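Local coordinates for nitrate transport protein (Xanthomonas axonopodis pv. citri, PDB 3KSX), which probably binds alkanesulfonates in the periplasm and delivers them to an ABC-type importer, and is captured here with the sulfonate buffer MOPS, at residues 49-54 against 58-63; 218-221 against 226-229. All blocks are in the same frame, centred on the assembly; numbering follows the deposited sequence.

Interaction 1 of 2, residues 49-54 against 58-63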
# COMPACT_ATOMS: atom_id res chain seq x y z
N ARG A 49 -2.26 -19.08 -9.07
CA ARG A 49 -1.48 -19.08 -10.31
C ARG A 49 -2.21 -18.46 -11.49
O ARG A 49 -2.14 -18.99 -12.57
CB ARG A 49 -0.97 -20.51 -10.63
CG ARG A 49 -0.44 -21.24 -9.39
CD ARG A 49 0.36 -22.47 -9.72
NE ARG A 49 1.51 -22.19 -10.62
CZ ARG A 49 2.71 -21.73 -10.25
NH1 ARG A 49 3.01 -21.44 -8.99
NH2 ARG A 49 3.63 -21.58 -11.20
N LEU A 50 -2.87 -17.33 -11.28
CA LEU A 50 -3.71 -16.68 -12.33
C LEU A 50 -2.89 -16.20 -13.52
O LEU A 50 -3.32 -16.30 -14.68
CB LEU A 50 -4.48 -15.49 -11.74
CG LEU A 50 -5.45 -15.83 -10.56
CD1 LEU A 50 -6.31 -14.63 -10.19
CD2 LEU A 50 -6.35 -16.99 -11.03
N LEU A 51 -1.73 -15.66 -13.22
CA LEU A 51 -0.89 -15.07 -14.25
C LEU A 51 -0.28 -16.21 -15.05
O LEU A 51 -0.21 -16.13 -16.26
CB LEU A 51 0.24 -14.21 -13.61
CG LEU A 51 -0.26 -12.89 -13.00
CD1 LEU A 51 0.90 -12.07 -12.57
CD2 LEU A 51 -1.14 -12.09 -13.97
N GLU A 52 0.15 -17.25 -14.34
CA GLU A 52 0.80 -18.42 -14.98
C GLU A 52 -0.19 -19.09 -15.87
O GLU A 52 0.12 -19.36 -17.03
CB GLU A 52 1.33 -19.40 -13.96
CG GLU A 52 2.44 -18.84 -13.10
CD GLU A 52 1.96 -18.04 -11.87
OE1 GLU A 52 0.76 -17.70 -11.75
OE2 GLU A 52 2.79 -17.76 -11.00
N GLN A 53 -1.41 -19.23 -15.42
CA GLN A 53 -2.46 -19.75 -16.29
C GLN A 53 -2.71 -18.90 -17.54
O GLN A 53 -2.90 -19.44 -18.63
CB GLN A 53 -3.77 -19.83 -15.54
CG GLN A 53 -3.76 -20.75 -14.35
CD GLN A 53 -5.16 -20.93 -13.86
OE1 GLN A 53 -6.06 -21.13 -14.67
NE2 GLN A 53 -5.38 -20.80 -12.56
N ARG A 54 -2.68 -17.57 -17.40
CA ARG A 54 -2.92 -16.66 -18.52
C ARG A 54 -1.73 -16.55 -19.53
O ARG A 54 -1.90 -16.34 -20.74
CB ARG A 54 -3.28 -15.28 -17.94
CG ARG A 54 -3.60 -14.22 -19.02
CD ARG A 54 -5.07 -13.80 -18.99
NE ARG A 54 -5.47 -12.83 -20.04
CZ ARG A 54 -5.84 -11.55 -19.83
NH1 ARG A 54 -5.82 -11.03 -18.60
NH2 ARG A 54 -6.22 -10.77 -20.86
N THR A 58 5.46 -17.12 -20.40
CA THR A 58 6.14 -16.13 -19.59
C THR A 58 6.45 -16.73 -18.21
O THR A 58 5.58 -17.30 -17.54
CB THR A 58 5.28 -14.85 -19.49
OG1 THR A 58 5.07 -14.33 -20.80
CG2 THR A 58 6.01 -13.77 -18.69
N LYS A 59 7.70 -16.64 -17.79
CA LYS A 59 8.09 -17.12 -16.47
C LYS A 59 7.62 -16.02 -15.51
O LYS A 59 8.09 -14.88 -15.64
CB LYS A 59 9.63 -17.24 -16.39
CG LYS A 59 10.19 -17.77 -15.07
CD LYS A 59 11.73 -17.49 -14.95
CE LYS A 59 12.44 -18.23 -13.82
NZ LYS A 59 12.64 -17.47 -12.49
N ILE A 60 6.73 -16.36 -14.59
CA ILE A 60 6.24 -15.39 -13.61
C ILE A 60 6.94 -15.66 -12.33
O ILE A 60 6.89 -16.78 -11.82
CB ILE A 60 4.74 -15.59 -13.34
CG1 ILE A 60 3.91 -15.65 -14.64
CG2 ILE A 60 4.17 -14.50 -12.42
CD1 ILE A 60 3.77 -14.43 -15.42
N THR A 61 7.57 -14.62 -11.79
CA THR A 61 8.26 -14.71 -10.54
C THR A 61 7.74 -13.59 -9.57
O THR A 61 8.01 -12.37 -9.77
CB THR A 61 9.74 -14.44 -10.76
OG1 THR A 61 10.26 -15.36 -11.73
CG2 THR A 61 10.50 -14.60 -9.45
N TRP A 62 7.06 -14.04 -8.50
CA TRP A 62 6.53 -13.10 -7.49
C TRP A 62 7.60 -12.87 -6.47
O TRP A 62 8.24 -13.81 -6.00
CB TRP A 62 5.34 -13.73 -6.78
CG TRP A 62 4.12 -13.83 -7.60
CD1 TRP A 62 3.78 -14.89 -8.42
CD2 TRP A 62 3.10 -12.83 -7.80
NE1 TRP A 62 2.58 -14.63 -9.04
CE2 TRP A 62 2.15 -13.38 -8.69
CE3 TRP A 62 2.85 -11.58 -7.24
CZ2 TRP A 62 1.00 -12.69 -9.08
CZ3 TRP A 62 1.72 -10.89 -7.62
CH2 TRP A 62 0.79 -11.45 -8.56
N VAL A 63 7.79 -11.63 -6.05
CA VAL A 63 8.84 -11.29 -5.12
C VAL A 63 8.18 -10.44 -4.02
O VAL A 63 7.67 -9.36 -4.29
CB VAL A 63 10.00 -10.47 -5.82
CG1 VAL A 63 11.02 -9.97 -4.80
CG2 VAL A 63 10.65 -11.23 -7.01
O HOH W 1 5.44 -18.72 -10.89
O HOH W 2 -0.11 -15.56 -10.53

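Interaction 2 of 2, residues 218-221 against 226-229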
# COMPACT_ATOMS: atom_id res chain seq x y z
N ARG A 218 9.60 1.96 -16.96
CA ARG A 218 9.25 2.60 -18.24
C ARG A 218 9.69 1.73 -19.48
O ARG A 218 8.89 1.54 -20.45
CB ARG A 218 9.86 3.99 -18.33
CG ARG A 218 9.68 4.62 -19.73
CD ARG A 218 10.27 6.02 -19.82
NE ARG A 218 9.66 6.96 -18.88
CZ ARG A 218 8.61 7.75 -19.14
NH1 ARG A 218 8.03 7.73 -20.34
NH2 ARG A 218 8.14 8.60 -18.20
N ARG A 219 10.89 1.14 -19.43
CA ARG A 219 11.28 0.21 -20.52
C ARG A 219 10.36 -1.00 -20.71
O ARG A 219 10.02 -1.36 -21.81
CB ARG A 219 12.70 -0.26 -20.29
CG ARG A 219 13.68 0.87 -20.57
CD ARG A 219 15.13 0.47 -20.19
NE ARG A 219 16.12 1.30 -20.91
CZ ARG A 219 16.75 0.90 -22.02
NH1 ARG A 219 16.50 -0.34 -22.51
NH2 ARG A 219 17.65 1.72 -22.64
N TYR A 220 9.94 -1.62 -19.61
CA TYR A 220 9.16 -2.85 -19.74
C TYR A 220 7.76 -2.49 -20.28
O TYR A 220 7.25 -3.21 -21.09
CB TYR A 220 9.07 -3.57 -18.39
CG TYR A 220 8.55 -5.01 -18.39
CD1 TYR A 220 9.40 -6.10 -18.60
CD2 TYR A 220 7.19 -5.26 -18.16
CE1 TYR A 220 8.92 -7.41 -18.56
CE2 TYR A 220 6.70 -6.57 -18.09
CZ TYR A 220 7.57 -7.63 -18.26
OH TYR A 220 7.06 -8.91 -18.19
N ALA A 221 7.15 -1.41 -19.77
CA ALA A 221 5.79 -1.04 -20.16
C ALA A 221 5.76 -0.56 -21.63
O ALA A 221 4.82 -0.82 -22.39
CB ALA A 221 5.22 0.05 -19.19
N PRO A 226 0.73 -4.27 -24.28
CA PRO A 226 -0.50 -5.06 -24.28
C PRO A 226 -0.44 -6.06 -23.12
O PRO A 226 -1.46 -6.32 -22.46
CB PRO A 226 -0.40 -5.82 -25.59
CG PRO A 226 0.26 -4.86 -26.51
CD PRO A 226 1.25 -4.07 -25.64
N PHE A 227 0.77 -6.58 -22.90
CA PHE A 227 0.97 -7.63 -21.91
C PHE A 227 0.71 -7.02 -20.56
O PHE A 227 0.02 -7.64 -19.77
CB PHE A 227 2.38 -8.22 -22.03
CG PHE A 227 2.78 -9.11 -20.89
CD1 PHE A 227 2.42 -10.44 -20.87
CD2 PHE A 227 3.59 -8.61 -19.85
CE1 PHE A 227 2.82 -11.27 -19.82
CE2 PHE A 227 3.99 -9.44 -18.80
CZ PHE A 227 3.61 -10.75 -18.78
N VAL A 228 1.23 -5.81 -20.29
CA VAL A 228 1.00 -5.14 -18.99
C VAL A 228 -0.48 -4.87 -18.77
O VAL A 228 -1.00 -5.09 -17.65
CB VAL A 228 1.84 -3.89 -18.86
CG1 VAL A 228 1.34 -2.99 -17.67
CG2 VAL A 228 3.34 -4.34 -18.68
N GLN A 229 -1.16 -4.45 -19.83
CA GLN A 229 -2.63 -4.22 -19.77
C GLN A 229 -3.37 -5.53 -19.40
O GLN A 229 -4.24 -5.54 -18.52
CB GLN A 229 -3.10 -3.65 -21.10
CG GLN A 229 -4.61 -3.44 -21.23
CD GLN A 229 -4.95 -2.69 -22.55
OE1 GLN A 229 -5.86 -1.85 -22.59
NE2 GLN A 229 -4.16 -2.95 -23.63

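Interaction 1 of 2, residues 49-54 against 58-63
Glu52 OE2 sits at the meeting point of helix 50-54 and strand 59-63 and illustrates how water can join two elements that share no direct hydrogen bond. A water 2.8 Å from Glu52 OE2 donates to it and also donates to Ile60 O, at 2.6 Å, so one molecule bridges the helix side chain and the strand backbone. Arg49 adds charge more than direction: Glu52 OE2 lies over one face of the guanidinium, 3.9 Å from Arg49 NH2, in a long salt bridge of charges alone, with no N-H aimed at the oxygen. Glu52 OE2 also stands in the plane of the Trp62 indole at its edge, 3.7 Å from Trp62 NE1. That N-H is taken up instead by a second water, likewise in the ring plane, which accepts from Trp62 NE1 and Leu51 N and donates to Glu52 OE1 at 2.6 Å. Each carboxylate oxygen thus has its own water, and the bend at Glu52 chi2 (85°) folds the chain back toward the strand, laying CG and CD alongside CB and CG1 of Ile60. The two carboxylate-water links should restrict rotation of the acid group.

Deeper in, the contact turns apolar. Leu51 CB packs on Ile60 CD1 at 4.0 Å, while Leu51 CD1 reaches Trp62 CZ2 at 3.5 Å, the leucine crossing the indole at about a right angle. Thr234 of helix 225-244 also touches Leu51, and Lys46 and Ile33 touch Trp62. The short helix runs antiparallel to the strand (171°), with axes 8.6 Å apart, as expected where a chain returns to its sheet. Strand 59-65 is hydrogen-bonded alongside and parallel to strand 30-36, with helices 40-48 and 50-54 between them in sequence: a beta-alpha-beta crossover at the edge of a sheet in a periplasmic binding-protein lobe.

Interaction 2 of 2, residues 218-221 against 226-229
Tyr220 makes most of this contact from the first segment, reaching the second helix with one edge of its ring and with its hydroxyl. Its chi1 of -168° swings the ring out beside the carbonyl carbon, and Tyr220 OH arrives obliquely, 3.2 Å from Phe227 CE2. Behind the hydroxyl the rings also meet through carbon, Tyr220 CE2 to Phe227 CE2 at 4.0 Å, with Phe227 CE2 lying near the tyrosine plane. Farther back along the same edge, Val228 CG2 packs against Tyr220 CD2 at 4.0 Å. Phe227 and the valine methyl therefore follow one another along one side of the tyrosine.

One residue on, Ala221 brings its backbone close: Ala221 CA lies 4.4 Å from Val228 CG2, and the CA atoms of Ala221 and Val228, 6.4 Å apart, are the nearest pair between the segments. The small side chain of Ala221 also touches Leu101 on strand 100-106, while Val228 reaches Val103 on that strand.

Helices 218-223 and 225-244 follow each other with a single residue, Trp224, between them, and the contact lines the inside of this bend. Phe227 is shared further, meeting the Phe55 ring edge-to-face. All four touching residues are buried, yet no hydrogen bond crosses between the segments. The phenol is satisfied by Gln30 O, and that bond should help to hold OH where it meets Phe227. The implication is a join made by shape and dispersion, with the one polar side-chain group at the contact, the Tyr220 phenol, committed to Gln30 O; the C-H at Phe227 CE2, which is tilted from the phenol oxygen, may add a slight attraction.

Overall arrangement
The two interactions touch directly, Thr58 CG2 lying 3.9 Å from Phe227 CZ, although their centres are 15 Å apart. Both border strand 30-36: interaction 1 contains its parallel neighbour at the sheet edge, whereas interaction 2 sends its tyrosine and phenylalanine onto Leu31. Helix 225-244 also connects them: it contains 226-229 and, farther along, packs through Thr234 against Leu51. Place in the fold sets the chemistry. The 49-54 and 58-63 pair is only partly buried, and ordered water and charge supplement its apolar contacts; the 218-221 and 226-229 contact is buried and relies on rings and methyls, with its single phenol paired to backbone outside the contact.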